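Side-chain contacts in ribosomal RNA small subunit methyltransferase E (Neisseria gonorrhoeae, PDB 5VM8), which probably methylates N3 of a uridine in the 16S RNA of the small ribosomal subunit, using S-adenosylmethionine as methyl donor: residues F12-N17 / V24-N29; I139-C144 / N150-V155; I159-A164 / E210-E215; D166-P169 / T173-I176. All blocks are in the same frame, centred on the assembly; numbering follows the deposited sequence.

Interaction 1. Residues F12-N17 / V24-N29; sequences FYLPEN and VDLPDN
Leu14 meets Leu26 and Pro27 through the two ends of its forked side chain, each methyl taking a different partner. Its CG lies opposite the backbone N about the first torsion (chi1 176°), and a second torsion of 68° spreads the fork so that one branch reaches the proline while the other reaches the leucine. Leu14 CD1 rests against the proline ring, 3.5 Å from Pro27 CD and 3.8 Å from Pro27 CG. Leu14 CD2 touches the CD2 methyl of Leu26 at 4.0 Å, the two leucines crossing at about a right angle. Leu26 turns its CG away from its own carbonyl carbon (chi1 -61°), which brings the CD2 branch to the meeting point although the backbones stay apart, with Leu14 CA and Leu26 CA 8.0 Å from each other. Pro27 occupies the N-cap position of helix 28-36, where a rigid ring without an N-H costs the helix nothing and presents CD and CG as a flank for Leu14. Just beyond Leu14, Pro15 centres an inverse gamma turn, closed by Glu16 N bonding to Leu14 O, which swings the chain away after the contact. Leu14 and Leu26 also both touch Leu47 of strand 44-48. Strands 11-13 and 23-25 are the outermost of this five-stranded sheet in the PUA-like domain. With no hydrogen bond crossing between the segments, the contact itself probably draws on van der Waals packing and the partial exclusion of water.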
loop_
_atom_site.group_PDB
_atom_site.type_symbol
_atom_site.label_atom_id
_atom_site.label_comp_id
_atom_site.label_asym_id
_atom_site.label_seq_id
_atom_site.Cartn_x
_atom_site.Cartn_y
_atom_site.Cartn_z
ATOM N N PHE A 12 5.682 15.728 -0.784
ATOM C CA PHE A 12 6.360 15.241 0.401
ATOM C C PHE A 12 5.325 14.880 1.455
ATOM O O PHE A 12 4.413 15.664 1.740
ATOM C CB PHE A 12 7.346 16.293 0.921
ATOM C CG PHE A 12 8.322 16.754 -0.125
ATOM C CD1 PHE A 12 9.437 15.983 -0.445
ATOM C CD2 PHE A 12 8.104 17.932 -0.824
ATOM C CE1 PHE A 12 10.316 16.388 -1.431
ATOM C CE2 PHE A 12 8.983 18.348 -1.801
ATOM C CZ PHE A 12 10.084 17.573 -2.110
ATOM N N TYR A 13 5.474 13.687 2.019
ATOM C CA TYR A 13 4.635 13.199 3.103
ATOM C C TYR A 13 5.070 13.850 4.412
ATOM O O TYR A 13 6.242 13.768 4.787
ATOM C CB TYR A 13 4.760 11.681 3.195
ATOM C CG TYR A 13 4.088 11.073 4.396
ATOM C CD1 TYR A 13 2.704 11.105 4.543
ATOM C CD2 TYR A 13 4.842 10.520 5.416
ATOM C CE1 TYR A 13 2.096 10.552 5.655
ATOM C CE2 TYR A 13 4.250 9.973 6.526
ATOM C CZ TYR A 13 2.881 9.990 6.648
ATOM O OH TYR A 13 2.311 9.436 7.774
ATOM N N LEU A 14 4.138 14.516 5.090
ATOM C CA LEU A 14 4.399 15.150 6.383
ATOM C C LEU A 14 3.207 14.870 7.296
ATOM O O LEU A 14 2.169 15.545 7.198
ATOM C CB LEU A 14 4.647 16.650 6.234
ATOM C CG LEU A 14 4.837 17.463 7.522
ATOM C CD1 LEU A 14 6.114 17.097 8.213
ATOM C CD2 LEU A 14 4.786 18.964 7.256
ATOM N N PRO A 15 3.300 13.863 8.174
ATOM C CA PRO A 15 2.139 13.488 8.996
ATOM C C PRO A 15 1.850 14.487 10.106
ATOM O O PRO A 15 1.924 14.133 11.286
ATOM C CB PRO A 15 2.553 12.137 9.586
ATOM C CG PRO A 15 4.043 12.234 9.674
ATOM C CD PRO A 15 4.481 13.030 8.471
ATOM N N GLU A 16 1.509 15.722 9.750
ATOM C CA GLU A 16 1.245 16.765 10.730
ATOM C C GLU A 16 0.061 17.612 10.280
ATOM O O GLU A 16 -0.221 17.733 9.085
ATOM C CB GLU A 16 2.481 17.655 10.955
ATOM N N ASN A 17 -0.642 18.184 11.254
ATOM C CA ASN A 17 -1.737 19.098 10.959
ATOM C C ASN A 17 -1.190 20.469 10.560
ATOM O O ASN A 17 -0.378 21.058 11.279
ATOM C CB ASN A 17 -2.662 19.217 12.170
ATOM C CG ASN A 17 -4.105 18.888 11.837
ATOM O OD1 ASN A 17 -4.790 19.662 11.165
ATOM N ND2 ASN A 17 -4.578 17.742 12.315
ATOM N N VAL A 24 6.097 26.450 9.468
ATOM C CA VAL A 24 6.695 25.494 10.397
ATOM C C VAL A 24 7.882 24.825 9.709
ATOM O O VAL A 24 7.933 24.723 8.479
ATOM C CB VAL A 24 5.658 24.454 10.897
ATOM C CG1 VAL A 24 6.284 23.445 11.864
ATOM C CG2 VAL A 24 4.479 25.163 11.566
ATOM N N ASP A 25 8.840 24.360 10.518
ATOM C CA ASP A 25 10.067 23.742 10.027
ATOM C C ASP A 25 9.864 22.254 9.759
ATOM O O ASP A 25 9.301 21.538 10.591
ATOM C CB ASP A 25 11.201 23.942 11.037
ATOM N N LEU A 26 10.338 21.793 8.568
ATOM C CA LEU A 26 10.167 20.456 8.010
ATOM C C LEU A 26 11.147 19.467 8.643
ATOM O O LEU A 26 12.250 19.847 9.034
ATOM C CB LEU A 26 10.375 20.487 6.497
ATOM C CG LEU A 26 9.405 21.372 5.712
ATOM C CD1 LEU A 26 9.957 21.692 4.334
ATOM C CD2 LEU A 26 8.051 20.679 5.597
ATOM N N PRO A 27 10.778 18.186 8.716
ATOM C CA PRO A 27 11.628 17.193 9.392
ATOM C C PRO A 27 12.883 16.854 8.596
ATOM O O PRO A 27 13.049 17.224 7.434
ATOM C CB PRO A 27 10.706 15.975 9.522
ATOM C CG PRO A 27 9.762 16.114 8.396
ATOM C CD PRO A 27 9.534 17.580 8.207
ATOM N N ASP A 28 13.770 16.100 9.253
ATOM C CA ASP A 28 15.077 15.790 8.682
ATOM C C ASP A 28 14.968 14.989 7.389
ATOM O O ASP A 28 15.808 15.145 6.495
ATOM C CB ASP A 28 15.906 15.015 9.713
ATOM C CG ASP A 28 17.352 14.816 9.288
ATOM O OD1 ASP A 28 18.122 15.802 9.290
ATOM O OD2 ASP A 28 17.720 13.664 8.970
ATOM N N ASN A 29 13.940 14.145 7.261
ATOM C CA ASN A 29 13.784 13.345 6.047
ATOM C C ASN A 29 13.323 14.186 4.860
ATOM O O ASN A 29 13.676 13.884 3.714
ATOM C CB ASN A 29 12.808 12.190 6.284
ATOM C CG ASN A 29 11.372 12.652 6.458
ATOM O OD1 ASN A 29 11.110 13.782 6.863
ATOM N ND2 ASN A 29 10.432 11.775 6.135
#

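Interaction 2. Residues I139-C144 / N150-V155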
loop_
_atom_site.group_PDB
_atom_site.type_symbol
_atom_site.label_atom_id
_atom_site.label_comp_id
_atom_site.label_asym_id
_atom_site.label_seq_id
_atom_site.Cartn_x
_atom_site.Cartn_y
_atom_site.Cartn_z
ATOM N N ILE A 139 8.668 2.435 1.537
ATOM C CA ILE A 139 8.373 2.223 0.118
ATOM C C ILE A 139 6.945 2.658 -0.200
ATOM O O ILE A 139 6.686 3.296 -1.226
ATOM C CB ILE A 139 8.623 0.763 -0.289
ATOM C CG1 ILE A 139 10.113 0.449 -0.303
ATOM C CG2 ILE A 139 7.994 0.450 -1.653
ATOM C CD1 ILE A 139 10.390 -1.059 -0.274
ATOM N N VAL A 140 6.006 2.348 0.688
ATOM C CA VAL A 140 4.620 2.761 0.496
ATOM C C VAL A 140 4.505 4.286 0.480
ATOM O O VAL A 140 3.774 4.865 -0.330
ATOM C CB VAL A 140 3.736 2.118 1.579
ATOM C CG1 VAL A 140 2.379 2.826 1.681
ATOM C CG2 VAL A 140 3.563 0.617 1.289
ATOM N N ILE A 141 5.199 4.957 1.397
ATOM C CA ILE A 141 5.113 6.409 1.482
ATOM C C ILE A 141 5.635 7.046 0.201
ATOM O O ILE A 141 5.024 7.977 -0.354
ATOM C CB ILE A 141 5.888 6.886 2.721
ATOM C CG1 ILE A 141 5.085 6.562 3.980
ATOM C CG2 ILE A 141 6.248 8.378 2.617
ATOM C CD1 ILE A 141 5.905 6.609 5.253
ATOM N N SER A 142 6.770 6.551 -0.287
ATOM C CA SER A 142 7.340 7.069 -1.523
ATOM C C SER A 142 6.387 6.872 -2.693
ATOM O O SER A 142 6.249 7.762 -3.545
ATOM C CB SER A 142 8.672 6.383 -1.802
ATOM O OG SER A 142 9.652 6.881 -0.915
ATOM N N ALA A 143 5.709 5.723 -2.737
ATOM C CA ALA A 143 4.788 5.447 -3.831
ATOM C C ALA A 143 3.598 6.380 -3.782
ATOM O O ALA A 143 3.065 6.750 -4.832
ATOM C CB ALA A 143 4.326 3.982 -3.798
ATOM N N CYS A 144 3.206 6.810 -2.582
ATOM C CA CYS A 144 2.155 7.812 -2.476
ATOM C C CYS A 144 2.640 9.172 -2.960
ATOM O O CYS A 144 1.901 9.902 -3.638
ATOM C CB CYS A 144 1.646 7.895 -1.038
ATOM S SG CYS A 144 0.761 6.394 -0.520
ATOM N N ASN A 150 -2.807 11.245 -1.466
ATOM C CA ASN A 150 -2.729 11.989 -0.221
ATOM C C ASN A 150 -3.187 11.161 0.965
ATOM O O ASN A 150 -3.181 11.656 2.100
ATOM C CB ASN A 150 -3.532 13.281 -0.333
ATOM C CG ASN A 150 -2.916 14.238 -1.321
ATOM O OD1 ASN A 150 -1.720 14.166 -1.609
ATOM N ND2 ASN A 150 -3.724 15.124 -1.859
ATOM N N THR A 151 -3.613 9.927 0.710
ATOM C CA THR A 151 -3.935 8.956 1.739
ATOM C C THR A 151 -2.880 7.869 1.657
ATOM O O THR A 151 -2.615 7.339 0.575
ATOM C CB THR A 151 -5.333 8.387 1.529
ATOM O OG1 THR A 151 -6.264 9.470 1.580
ATOM C CG2 THR A 151 -5.661 7.402 2.631
ATOM N N VAL A 152 -2.220 7.589 2.785
ATOM C CA VAL A 152 -1.135 6.629 2.842
ATOM C C VAL A 152 -1.700 5.313 3.391
ATOM O O VAL A 152 -2.191 5.304 4.531
ATOM C CB VAL A 152 0.034 7.128 3.703
ATOM C CG1 VAL A 152 1.079 6.030 3.872
ATOM C CG2 VAL A 152 0.663 8.366 3.068
ATOM N N PRO A 153 -1.721 4.243 2.611
ATOM C CA PRO A 153 -2.199 2.960 3.139
ATOM C C PRO A 153 -1.251 2.459 4.211
ATOM O O PRO A 153 -0.027 2.541 4.048
ATOM C CB PRO A 153 -2.205 2.032 1.908
ATOM C CG PRO A 153 -1.359 2.709 0.861
ATOM C CD PRO A 153 -1.369 4.187 1.178
ATOM N N PRO A 154 -1.769 1.975 5.337
ATOM C CA PRO A 154 -0.879 1.454 6.388
ATOM C C PRO A 154 -0.279 0.114 5.998
ATOM O O PRO A 154 -0.891 -0.679 5.279
ATOM C CB PRO A 154 -1.813 1.293 7.594
ATOM C CG PRO A 154 -3.157 0.992 6.963
ATOM C CD PRO A 154 -3.194 1.821 5.683
ATOM N N VAL A 155 0.946 -0.124 6.449
ATOM C CA VAL A 155 1.519 -1.467 6.440
ATOM C C VAL A 155 1.366 -1.983 7.867
ATOM O O VAL A 155 2.021 -1.493 8.792
ATOM C CB VAL A 155 2.984 -1.483 5.984
ATOM C CG1 VAL A 155 3.465 -2.918 5.835
ATOM C CG2 VAL A 155 3.183 -0.680 4.686
#
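Val140 O accepts the helical hydrogen bond of Cys144 N at 3.0 Å, and the two residues joined by this turn both point their side chains at the segment 150-155. Val140 spreads its two methyls along it. CG1, set opposite the backbone N (chi1 163°), lies over one face of the Pro153 ring, 3.8 Å from Pro153 CG, and also close to the carbonyl oxygen of Pro153; CG2 diverges toward Val155, meeting its CG2 at 3.7 Å. A beta-branched residue suits the place, since its two methyls can each meet a different residue of the extended segment. Cys144 SG comes to the edge of the Pro153 ring at CD, 3.5 Å away, and has Val152 CG2 on another flank at 4.1 Å. Its chi1 of -68° puts the sulfur beside its own backbone N, from where it reaches both, and a small, polarisable group fits between the two residues. Val152 completes the set: its CG1 reaches Ile141 CG1 at 4.0 Å, so that it touches three helix residues in all. Pro153 and Pro154 have no N-H to satisfy, which suits a segment outside regular structure. Arg11 ties both segments at their polar end, bonding to Cys144 O and to Asn150 OD1. Among the neighbouring elements, Val105 of helix 94-106 touches both Val140 and Cys144, and Ile112 of strand 111-116 touches Val140. Val152 packs against Phe48 of strand 44-48, so the chain leaving helix 128-147 runs between the PUA-like sheet and the methyltransferase sheet.

Interaction 3. Residues I159-A164 / E210-E215; sequences IGYREA and EQQAFE
The backbone around Tyr161 changes from strand 159-160 to the short helix 161-165, and this turn aims the tyrosine at Gln212 and Ala213 on helix 207-215. A first torsion of 172° sets the ring opposite the backbone N and lets it reach from helix 161-165 to helix 207-215. Its far end does the touching: Tyr161 OH lies 3.3 Å from Ala213 CB, where a methyl is small enough to admit the phenol. The hydroxyl itself donates a hydrogen bond to Glu209 O, the residue just before 210-215, so a buried polar atom is satisfied by the same helix that receives the ring. Gln212 crosses the tyrosine obliquely, with an extended chain, and brings its OE1 to the ring edge, in plane, 3.9 Å from Tyr161 CE2. The amide and ring planes are 44° apart, so the glutamine borders the ring without stacking on it. Trp205 also meets the tyrosine ring, with planes at about 45°. Long and rigid with a polar end, tyrosine can span from helix to helix and still bond at its tip. The arrangement belongs to the alpha/beta architecture of the SPOUT methyltransferase domain, whose parallel sheet carries flanking helices and whose chain is tied in a trefoil knot.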
loop_
_atom_site.group_PDB
_atom_site.type_symbol
_atom_site.label_atom_id
_atom_site.label_comp_id
_atom_site.label_asym_id
_atom_site.label_seq_id
_atom_site.Cartn_x
_atom_site.Cartn_y
_atom_site.Cartn_z
ATOM N N ILE A 159 1.905 -10.477 11.296
ATOM C CA ILE A 159 1.270 -11.565 12.026
ATOM C C ILE A 159 1.392 -12.839 11.198
ATOM O O ILE A 159 1.679 -12.810 10.000
ATOM C CB ILE A 159 -0.219 -11.284 12.342
ATOM C CG1 ILE A 159 -0.980 -10.814 11.092
ATOM C CG2 ILE A 159 -0.350 -10.262 13.440
ATOM C CD1 ILE A 159 -2.438 -10.389 11.374
ATOM N N GLY A 160 1.100 -13.967 11.836
ATOM C CA GLY A 160 1.074 -15.210 11.108
ATOM C C GLY A 160 -0.160 -15.323 10.237
ATOM O O GLY A 160 -1.139 -14.595 10.389
ATOM N N TYR A 161 -0.092 -16.260 9.296
ATOM C CA TYR A 161 -1.191 -16.484 8.366
ATOM C C TYR A 161 -2.485 -16.838 9.092
ATOM O O TYR A 161 -3.532 -16.217 8.863
ATOM C CB TYR A 161 -0.786 -17.585 7.393
ATOM C CG TYR A 161 -1.868 -18.091 6.477
ATOM C CD1 TYR A 161 -2.120 -17.463 5.247
ATOM C CD2 TYR A 161 -2.603 -19.228 6.805
ATOM C CE1 TYR A 161 -3.098 -17.951 4.386
ATOM C CE2 TYR A 161 -3.586 -19.712 5.958
ATOM C CZ TYR A 161 -3.821 -19.083 4.751
ATOM O OH TYR A 161 -4.784 -19.576 3.912
ATOM N N ARG A 162 -2.420 -17.811 10.006
ATOM C CA ARG A 162 -3.627 -18.294 10.672
ATOM C C ARG A 162 -4.329 -17.176 11.435
ATOM O O ARG A 162 -5.545 -16.995 11.300
ATOM C CB ARG A 162 -3.269 -19.449 11.614
ATOM N N GLU A 163 -3.566 -16.363 12.176
ATOM C CA GLU A 163 -4.167 -15.281 12.945
ATOM C C GLU A 163 -4.829 -14.252 12.033
ATOM O O GLU A 163 -5.874 -13.695 12.383
ATOM C CB GLU A 163 -3.113 -14.610 13.824
ATOM C CG GLU A 163 -3.682 -13.497 14.702
ATOM C CD GLU A 163 -2.612 -12.654 15.374
ATOM O OE1 GLU A 163 -1.442 -13.091 15.391
ATOM O OE2 GLU A 163 -2.939 -11.551 15.875
ATOM N N ALA A 164 -4.240 -13.994 10.855
ATOM C CA ALA A 164 -4.788 -13.013 9.923
ATOM C C ALA A 164 -6.089 -13.460 9.260
ATOM O O ALA A 164 -6.800 -12.613 8.701
ATOM C CB ALA A 164 -3.766 -12.693 8.829
ATOM N N GLU A 210 -4.551 -23.756 2.280
ATOM C CA GLU A 210 -5.720 -23.531 1.432
ATOM C C GLU A 210 -6.993 -23.958 2.143
ATOM O O GLU A 210 -8.004 -23.244 2.098
ATOM C CB GLU A 210 -5.559 -24.281 0.115
ATOM C CG GLU A 210 -4.423 -23.738 -0.740
ATOM C CD GLU A 210 -4.287 -24.476 -2.059
ATOM O OE1 GLU A 210 -4.205 -23.811 -3.105
ATOM O OE2 GLU A 210 -4.249 -25.736 -2.036
ATOM N N GLN A 211 -6.959 -25.127 2.795
ATOM C CA GLN A 211 -8.100 -25.581 3.578
ATOM C C GLN A 211 -8.495 -24.565 4.633
ATOM O O GLN A 211 -9.684 -24.272 4.809
ATOM C CB GLN A 211 -7.793 -26.923 4.229
ATOM C CG GLN A 211 -8.303 -28.102 3.444
ATOM C CD GLN A 211 -9.814 -28.168 3.387
ATOM O OE1 GLN A 211 -10.373 -28.665 2.416
ATOM N NE2 GLN A 211 -10.481 -27.701 4.440
ATOM N N GLN A 212 -7.518 -24.009 5.344
ATOM C CA GLN A 212 -7.860 -23.045 6.380
ATOM C C GLN A 212 -8.574 -21.842 5.783
ATOM O O GLN A 212 -9.591 -21.391 6.318
ATOM C CB GLN A 212 -6.602 -22.635 7.151
ATOM C CG GLN A 212 -6.210 -23.662 8.233
ATOM C CD GLN A 212 -4.717 -23.674 8.580
ATOM O OE1 GLN A 212 -4.029 -22.661 8.472
ATOM N NE2 GLN A 212 -4.219 -24.836 9.013
ATOM N N ALA A 213 -8.082 -21.352 4.637
ATOM C CA ALA A 213 -8.711 -20.231 3.953
ATOM C C ALA A 213 -10.109 -20.601 3.485
ATOM O O ALA A 213 -11.063 -19.849 3.711
ATOM C CB ALA A 213 -7.833 -19.771 2.782
ATOM N N PHE A 214 -10.265 -21.791 2.908
ATOM C CA PHE A 214 -11.590 -22.252 2.499
ATOM C C PHE A 214 -12.547 -22.295 3.700
ATOM O O PHE A 214 -13.702 -21.856 3.614
ATOM C CB PHE A 214 -11.448 -23.628 1.830
ATOM C CG PHE A 214 -12.750 -24.233 1.337
ATOM C CD1 PHE A 214 -13.658 -24.803 2.212
ATOM C CD2 PHE A 214 -13.044 -24.253 -0.025
ATOM C CE1 PHE A 214 -14.838 -25.349 1.744
ATOM C CE2 PHE A 214 -14.216 -24.806 -0.493
ATOM C CZ PHE A 214 -15.114 -25.354 0.393
ATOM N N GLU A 215 -12.087 -22.842 4.828
ATOM C CA GLU A 215 -12.913 -22.867 6.039
ATOM C C GLU A 215 -13.153 -21.469 6.614
ATOM O O GLU A 215 -14.191 -21.226 7.234
ATOM C CB GLU A 215 -12.269 -23.787 7.079
ATOM C CG GLU A 215 -12.318 -25.255 6.697
ATOM C CD GLU A 215 -11.400 -26.088 7.552
ATOM O OE1 GLU A 215 -10.724 -25.499 8.425
ATOM O OE2 GLU A 215 -11.365 -27.324 7.369
#

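Interaction 4. Residues D166-P169 / T173-I176; sequences DKMP and TKLI
Met168 and Lys174 make the close part of this contact by laying apolar sections of their side chains obliquely across one another. Met168 SD lies 3.8 Å from Lys174 CD, and Met168 CG is nearly as near to the same carbon at 3.9 Å, so a single methylene of the lysine receives both. Met168 starts with CG between its backbone N and carbonyl carbon (chi1 70°), then bends at the next two torsions, folding the thioether back to present sulfur and CG together. An unbranched, flexible chain suits such a place, and it also touches Val196 on strand 195-199. The segment 166-169 belongs to the connection leaving helix 161-165, the helix of a beta-alpha-beta crossover that starts from strand 159-160 and returns as strand 173-177. Both strands are parallel members of the SPOUT-domain sheet, with three others between them. Lys174 turns toward the connection, while Leu175, next along the strand, packs on Val221 of strand 219-222. On the looser side the lysine bends at chi3 and chi4, carrying its amine away from the sulfur toward the exposed Pro169. Lys174 NZ remains 4.0 Å from Pro169 O, too long for a firm bond, and makes a weak hydrogen bond to Asn172 O in the intervening turn.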
loop_
_atom_site.group_PDB
_atom_site.type_symbol
_atom_site.label_atom_id
_atom_site.label_comp_id
_atom_site.label_asym_id
_atom_site.label_seq_id
_atom_site.Cartn_x
_atom_site.Cartn_y
_atom_site.Cartn_z
ATOM N N ASP A 166 -8.813 -14.724 10.640
ATOM C CA ASP A 166 -9.963 -14.378 11.456
ATOM C C ASP A 166 -10.090 -12.869 11.694
ATOM O O ASP A 166 -10.783 -12.459 12.631
ATOM C CB ASP A 166 -9.874 -15.115 12.796
ATOM C CG ASP A 166 -9.150 -16.454 12.682
ATOM O OD1 ASP A 166 -9.339 -17.141 11.657
ATOM O OD2 ASP A 166 -8.392 -16.819 13.615
ATOM N N LYS A 167 -9.447 -12.035 10.874
ATOM C CA LYS A 167 -9.361 -10.615 11.204
ATOM C C LYS A 167 -10.542 -9.796 10.678
ATOM O O LYS A 167 -11.150 -9.030 11.432
ATOM C CB LYS A 167 -8.037 -10.043 10.674
ATOM N N MET A 168 -10.884 -9.938 9.407
ATOM C CA MET A 168 -11.868 -9.066 8.780
ATOM C C MET A 168 -13.283 -9.470 9.182
ATOM O O MET A 168 -13.514 -10.592 9.643
ATOM C CB MET A 168 -11.702 -9.078 7.253
ATOM C CG MET A 168 -12.101 -10.360 6.540
ATOM S SD MET A 168 -11.165 -11.819 7.040
ATOM C CE MET A 168 -9.460 -11.290 6.833
ATOM N N PRO A 169 -14.253 -8.566 9.042
ATOM C CA PRO A 169 -15.637 -8.943 9.338
ATOM C C PRO A 169 -16.131 -9.980 8.343
ATOM O O PRO A 169 -15.604 -10.133 7.238
ATOM C CB PRO A 169 -16.416 -7.626 9.200
ATOM C CG PRO A 169 -15.396 -6.546 9.319
ATOM C CD PRO A 169 -14.133 -7.128 8.732
ATOM N N THR A 173 -15.708 -9.389 1.287
ATOM C CA THR A 173 -15.424 -10.289 0.180
ATOM C C THR A 173 -14.012 -10.816 0.361
ATOM O O THR A 173 -13.054 -10.035 0.412
ATOM C CB THR A 173 -15.600 -9.558 -1.162
ATOM O OG1 THR A 173 -17.004 -9.336 -1.394
ATOM C CG2 THR A 173 -15.023 -10.378 -2.328
ATOM N N LYS A 174 -13.888 -12.120 0.511
ATOM C CA LYS A 174 -12.662 -12.761 0.976
ATOM C C LYS A 174 -12.147 -13.657 -0.141
ATOM O O LYS A 174 -12.783 -14.659 -0.495
ATOM C CB LYS A 174 -12.917 -13.525 2.273
ATOM C CG LYS A 174 -13.588 -12.645 3.330
ATOM C CD LYS A 174 -13.702 -13.351 4.702
ATOM C CE LYS A 174 -14.972 -14.192 4.832
ATOM N NZ LYS A 174 -16.188 -13.356 5.004
ATOM N N LEU A 175 -11.009 -13.270 -0.697
ATOM C CA LEU A 175 -10.457 -13.827 -1.914
ATOM C C LEU A 175 -9.051 -14.338 -1.635
ATOM O O LEU A 175 -8.266 -13.668 -0.959
ATOM C CB LEU A 175 -10.428 -12.748 -3.010
ATOM C CG LEU A 175 -11.810 -12.165 -3.318
ATOM C CD1 LEU A 175 -11.730 -11.173 -4.464
ATOM C CD2 LEU A 175 -12.866 -13.254 -3.628
ATOM N N ILE A 176 -8.739 -15.523 -2.157
ATOM C CA ILE A 176 -7.389 -16.056 -2.136
ATOM C C ILE A 176 -7.012 -16.452 -3.556
ATOM O O ILE A 176 -7.806 -17.096 -4.258
ATOM C CB ILE A 176 -7.250 -17.240 -1.146
ATOM C CG1 ILE A 176 -5.818 -17.752 -1.141
ATOM C CG2 ILE A 176 -8.236 -18.361 -1.459
ATOM C CD1 ILE A 176 -5.537 -18.869 -0.120
#

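Overall arrangement
Interactions 1 and 2 adjoin where the PUA-like and methyltransferase parts of the chain meet: Tyr13 packs on both Ile141 and Val152, with Tyr13 CB 3.7 Å from Ile141 CG2. Interaction 2, whose centre is about 6 Å from that of the chain, is the most central, without a hydrogen bond between its segments and mainly apolar; interaction 1 is also apolar but peripheral. Interactions 3 and 4 lie together on the far side, centres about 10 Å apart, and reach the same parallel sheet. Interaction 4 is nested within the loop that interaction 3 closes, and Ile176 touches Ala213 and Tyr161. Polar groups enter both, a buried hydroxyl in interaction 3 and a lysine amine at the surface in interaction 4.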